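PDB 2Q01: uronate isomerase from Caulobacter crescentus, which catalyses the interconversion of D-glucuronate with D-fructuronate, and of D-galacturonate with D-tagaturonate, in the metabolism of sugar acids. Local coordinates for residues Q179-I184 with V193-R198; N164-A169 with L461-P466. All coordinates share one frame; numbering follows the deposited sequence.

Contacts 1 and 2 lie with their centres about 17 Å apart and share one parallel sheet, ordered 37-39, 165-169, 192-194. Along the chain strand 165-169 comes first, then helix 179-186 and strand 192-194, and nearly three hundred residues after contact 2 began, helix 451-469 closes it; contact 1 is therefore nested inside the loop that contact 2 closes. The two meet at neighbouring strands, where I194 N lies 2.8 Å from L168 O, a probable hydrogen bond. Contact 1 is local, within a single beta-alpha-beta unit, whereas contact 2 ties the beginning of the middle strand to a helix near the C-terminus of the same TIM-barrel family domain.

Contact 1: Q179-I184 with V193-R198; sequences QHHAAI and VITAYR
H181 leans from helix 179-186 onto the end of strand 192-194 and the loop after it, and its imidazole ring meets T195 broadside. T195 CB sits over one ring face, 4.0 Å from the centroid of the H181 ring and 26° off its normal, a CH-pi contact displaced toward the rim; the nearest ring atom is H181 NE2, at 3.7 Å from T195 CB. The two side chains cross at about a right angle. With CG anti to the carbonyl carbon (chi1 -69°), the H181 ring reaches across to the neighbouring backbone and turns its CD2-NE2 side to two carbonyls there. V193 O lies at the ring edge, in its plane, 3.9 Å from H181 CD2. I194 O is close to H181 NE2, but at 3.4 Å and an N-H...O angle of 130° this hydrogen bond is weak and bent. The stronger partner of H181 NE2 is the hydroxyl of T170, which also has a weak bond to I194 O, so ring, hydroxyl and carbonyl form a small polar cluster in a buried place. P46 adds a further contact to the H181 side chain.

One turn of helix further on, the contact becomes purely apolar. I184 sends its CD1 end against V193, touching V193 CG1 at 3.9 Å, and the two side chains again cross nearly perpendicularly. F49, from helix 47-51, packs on I184 as well. V193 points toward the helix, while the CB of I194 is directed away from it and the I194 side chain packs on T167 and A169 of strand 165-169. A helix packed through one face against the strand that follows it, with that strand parallel to the one before the helix, is the beta-alpha-beta unit from which a TIM barrel is built.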
# COMPACT_ATOMS: atom_id res chain seq x y z
N GLN B 179 3.63 -37.21 -21.49
CA GLN B 179 4.63 -37.99 -22.20
C GLN B 179 6.01 -37.94 -21.53
O GLN B 179 6.61 -38.97 -21.24
CB GLN B 179 4.73 -37.42 -23.61
CG GLN B 179 5.40 -38.28 -24.66
CD GLN B 179 5.53 -37.56 -25.99
OE1 GLN B 179 6.35 -37.94 -26.83
NE2 GLN B 179 4.73 -36.51 -26.19
N HIS B 180 6.49 -36.73 -21.29
CA HIS B 180 7.86 -36.51 -20.83
C HIS B 180 8.03 -36.83 -19.35
O HIS B 180 9.13 -37.16 -18.92
CB HIS B 180 8.30 -35.08 -21.14
CG HIS B 180 8.18 -34.74 -22.59
ND1 HIS B 180 8.98 -35.30 -23.56
CD2 HIS B 180 7.33 -33.90 -23.24
CE1 HIS B 180 8.64 -34.82 -24.74
NE2 HIS B 180 7.65 -33.97 -24.58
N HIS B 181 6.94 -36.74 -18.60
CA HIS B 181 6.95 -37.13 -17.19
C HIS B 181 7.02 -38.64 -17.02
O HIS B 181 7.69 -39.12 -16.11
CB HIS B 181 5.71 -36.59 -16.49
CG HIS B 181 5.71 -35.10 -16.35
ND1 HIS B 181 5.23 -34.27 -17.33
CD2 HIS B 181 6.15 -34.30 -15.35
CE1 HIS B 181 5.36 -33.02 -16.93
NE2 HIS B 181 5.92 -33.01 -15.74
N ALA B 182 6.32 -39.37 -17.89
CA ALA B 182 6.38 -40.83 -17.90
C ALA B 182 7.78 -41.33 -18.24
O ALA B 182 8.24 -42.33 -17.69
CB ALA B 182 5.35 -41.41 -18.87
N ALA B 183 8.46 -40.62 -19.14
CA ALA B 183 9.81 -40.98 -19.57
C ALA B 183 10.84 -40.70 -18.48
O ALA B 183 11.86 -41.40 -18.41
CB ALA B 183 10.17 -40.25 -20.84
N ILE B 184 10.58 -39.69 -17.66
CA ILE B 184 11.46 -39.34 -16.54
C ILE B 184 11.41 -40.43 -15.48
O ILE B 184 12.45 -40.87 -14.99
CB ILE B 184 11.10 -37.95 -15.94
CG1 ILE B 184 11.66 -36.82 -16.82
CG2 ILE B 184 11.64 -37.80 -14.51
CD1 ILE B 184 10.98 -35.47 -16.60
N VAL B 193 10.73 -35.06 -10.82
CA VAL B 193 10.08 -34.05 -11.64
C VAL B 193 8.60 -34.42 -11.76
O VAL B 193 8.25 -35.46 -12.33
CB VAL B 193 10.74 -33.91 -13.02
CG1 VAL B 193 9.99 -32.89 -13.87
CG2 VAL B 193 12.21 -33.52 -12.88
N ILE B 194 7.75 -33.58 -11.19
CA ILE B 194 6.31 -33.81 -11.20
C ILE B 194 5.58 -32.72 -11.98
O ILE B 194 6.20 -31.83 -12.56
CB ILE B 194 5.72 -33.95 -9.77
CG1 ILE B 194 6.00 -32.70 -8.93
CG2 ILE B 194 6.27 -35.19 -9.10
CD1 ILE B 194 5.19 -32.62 -7.66
N THR B 195 4.25 -32.81 -12.00
CA THR B 195 3.43 -31.88 -12.77
C THR B 195 2.41 -31.15 -11.89
O THR B 195 2.29 -31.42 -10.70
CB THR B 195 2.75 -32.60 -13.96
OG1 THR B 195 1.95 -31.67 -14.70
CG2 THR B 195 1.88 -33.76 -13.48
N ALA B 196 1.71 -30.19 -12.49
CA ALA B 196 0.61 -29.49 -11.83
C ALA B 196 -0.53 -29.32 -12.83
O ALA B 196 -0.29 -29.09 -14.01
CB ALA B 196 1.07 -28.14 -11.30
N TYR B 197 -1.76 -29.44 -12.34
CA TYR B 197 -2.96 -29.39 -13.18
C TYR B 197 -3.45 -27.96 -13.40
O TYR B 197 -3.96 -27.32 -12.48
CB TYR B 197 -4.07 -30.22 -12.52
CG TYR B 197 -5.29 -30.47 -13.37
CD1 TYR B 197 -5.29 -31.46 -14.35
CD2 TYR B 197 -6.47 -29.74 -13.17
CE1 TYR B 197 -6.40 -31.71 -15.12
CE2 TYR B 197 -7.60 -29.99 -13.94
CZ TYR B 197 -7.56 -30.98 -14.91
OH TYR B 197 -8.65 -31.25 -15.68
N ARG B 198 -3.32 -27.46 -14.63
CA ARG B 198 -3.73 -26.09 -14.96
C ARG B 198 -4.80 -26.06 -16.05
O ARG B 198 -4.47 -25.93 -17.23
CB ARG B 198 -2.52 -25.27 -15.39
CG ARG B 198 -2.75 -23.77 -15.32
CD ARG B 198 -1.84 -23.03 -16.28
NE ARG B 198 -2.03 -21.58 -16.19
CZ ARG B 198 -1.26 -20.76 -15.48
NH1 ARG B 198 -0.22 -21.23 -14.79
NH2 ARG B 198 -1.53 -19.46 -15.46

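Contact 2: N164-A169 with L461-P466; sequences NIETLA and LTYNLP
A carboxylate and a phenol make the whole of this contact: the E166 carboxylate meets the Y463 hydroxyl, the two side chains crossing at about a right angle, with 10.1 Å between their CA atoms. Both side chains put CG anti to the backbone N, with chi1 at -176° in E166 and -170° in Y463, and E166 stays extended beyond CG, which carries its carboxylate far enough to meet the hydroxyl. E166 OE1 lies 2.7 Å from Y463 OH. E166 OE2 is 3.1 Å from Y463 OH, a weak hydrogen bond at most, not settled because another acceptor lies within reach of the same proton. The carboxylate stands almost square to the ring, the planes 88° apart; OE2 lies in the ring plane at its edge, whereas OE1 approaches obliquely, 3.5 Å from Y463 CZ.

K467, one turn further along helix 451-469, joins the two groups, its NZ making a salt bridge to E166 OE1 and a hydrogen bond to Y463 OH. This is the N-terminal end of a TIM-barrel strand: E166 sits at the corner where the chain turns into 167-169, just after N164, whose positive phi closes helix 156-162 in a Schellman motif. Active sites of this fold lie at the other, C-terminal ends of the strands. An alanine in place of E166 would take away the carboxylate and is likely to leave K467 without this anionic mate and the Y463 hydroxyl without its carboxylate neighbour.

The helix is irregular around Y463. A wider pi-type turn runs over 461-464, and the kink at P466 follows from a nitrogen that has no hydrogen to give to the turn before. Elsewhere the Y463 side chain rests on I38 of strand 37-39, while that of E166 touches P36 and A482.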
# COMPACT_ATOMS: atom_id res chain seq x y z
N ASN B 164 20.94 -29.65 -6.32
CA ASN B 164 20.36 -30.30 -5.14
C ASN B 164 18.85 -30.07 -5.10
O ASN B 164 18.28 -29.72 -4.06
CB ASN B 164 21.06 -29.88 -3.84
CG ASN B 164 20.83 -30.85 -2.69
OD1 ASN B 164 20.98 -30.49 -1.52
ND2 ASN B 164 20.45 -32.09 -3.02
N ILE B 165 18.21 -30.26 -6.24
CA ILE B 165 16.77 -30.13 -6.32
C ILE B 165 16.15 -31.43 -5.86
O ILE B 165 16.47 -32.50 -6.38
CB ILE B 165 16.29 -29.72 -7.73
CG1 ILE B 165 16.95 -28.40 -8.13
CG2 ILE B 165 14.75 -29.61 -7.76
CD1 ILE B 165 16.95 -28.10 -9.62
N GLU B 166 15.30 -31.34 -4.84
CA GLU B 166 14.60 -32.49 -4.33
C GLU B 166 13.34 -32.75 -5.14
O GLU B 166 13.11 -33.87 -5.60
CB GLU B 166 14.26 -32.28 -2.86
CG GLU B 166 13.61 -33.49 -2.23
CD GLU B 166 13.88 -33.59 -0.75
OE1 GLU B 166 12.89 -33.66 0.01
OE2 GLU B 166 15.06 -33.60 -0.35
N THR B 167 12.53 -31.70 -5.32
CA THR B 167 11.28 -31.76 -6.07
C THR B 167 11.22 -30.58 -7.03
O THR B 167 11.50 -29.45 -6.64
CB THR B 167 10.06 -31.70 -5.11
OG1 THR B 167 10.10 -32.82 -4.21
CG2 THR B 167 8.74 -31.71 -5.87
N LEU B 168 10.87 -30.86 -8.29
CA LEU B 168 10.59 -29.82 -9.27
C LEU B 168 9.25 -30.10 -9.93
O LEU B 168 9.04 -31.18 -10.47
CB LEU B 168 11.70 -29.76 -10.33
CG LEU B 168 11.63 -28.71 -11.44
CD1 LEU B 168 11.64 -27.30 -10.87
CD2 LEU B 168 12.78 -28.89 -12.41
N ALA B 169 8.35 -29.13 -9.88
CA ALA B 169 7.05 -29.27 -10.54
C ALA B 169 6.98 -28.43 -11.81
O ALA B 169 7.41 -27.28 -11.84
CB ALA B 169 5.91 -28.91 -9.59
N LEU B 461 10.13 -22.79 7.15
CA LEU B 461 9.87 -21.94 5.98
C LEU B 461 10.56 -22.43 4.70
O LEU B 461 9.98 -22.37 3.62
CB LEU B 461 10.30 -20.50 6.28
CG LEU B 461 9.30 -19.45 6.79
CD1 LEU B 461 8.25 -19.98 7.75
CD2 LEU B 461 10.04 -18.26 7.40
N THR B 462 11.79 -22.92 4.84
CA THR B 462 12.58 -23.38 3.71
C THR B 462 12.17 -24.77 3.22
O THR B 462 12.03 -24.99 2.01
CB THR B 462 14.10 -23.37 4.06
OG1 THR B 462 14.49 -22.04 4.41
CG2 THR B 462 14.95 -23.84 2.90
N TYR B 463 11.95 -25.69 4.15
CA TYR B 463 11.89 -27.10 3.80
C TYR B 463 10.60 -27.82 4.24
O TYR B 463 9.92 -28.43 3.42
CB TYR B 463 13.14 -27.82 4.32
CG TYR B 463 13.35 -29.24 3.83
CD1 TYR B 463 14.05 -29.50 2.65
CD2 TYR B 463 12.86 -30.34 4.55
CE1 TYR B 463 14.24 -30.80 2.20
CE2 TYR B 463 13.05 -31.64 4.11
CZ TYR B 463 13.73 -31.86 2.94
OH TYR B 463 13.91 -33.16 2.51
N ASN B 464 10.29 -27.75 5.54
CA ASN B 464 9.20 -28.54 6.12
C ASN B 464 7.81 -28.04 5.74
O ASN B 464 6.92 -28.84 5.43
CB ASN B 464 9.32 -28.60 7.64
CG ASN B 464 10.65 -29.15 8.09
OD1 ASN B 464 11.01 -30.28 7.78
ND2 ASN B 464 11.40 -28.34 8.84
N LEU B 465 7.62 -26.73 5.79
CA LEU B 465 6.35 -26.09 5.44
C LEU B 465 5.94 -26.17 3.95
O LEU B 465 4.76 -26.40 3.69
CB LEU B 465 6.26 -24.66 5.99
CG LEU B 465 5.55 -24.41 7.34
CD1 LEU B 465 5.85 -25.45 8.42
CD2 LEU B 465 5.86 -23.00 7.83
N PRO B 466 6.88 -25.95 2.99
CA PRO B 466 6.54 -26.27 1.59
C PRO B 466 6.16 -27.74 1.34
O PRO B 466 5.28 -28.02 0.52
CB PRO B 466 7.83 -25.93 0.83
CG PRO B 466 8.53 -24.95 1.68
CD PRO B 466 8.23 -25.35 3.09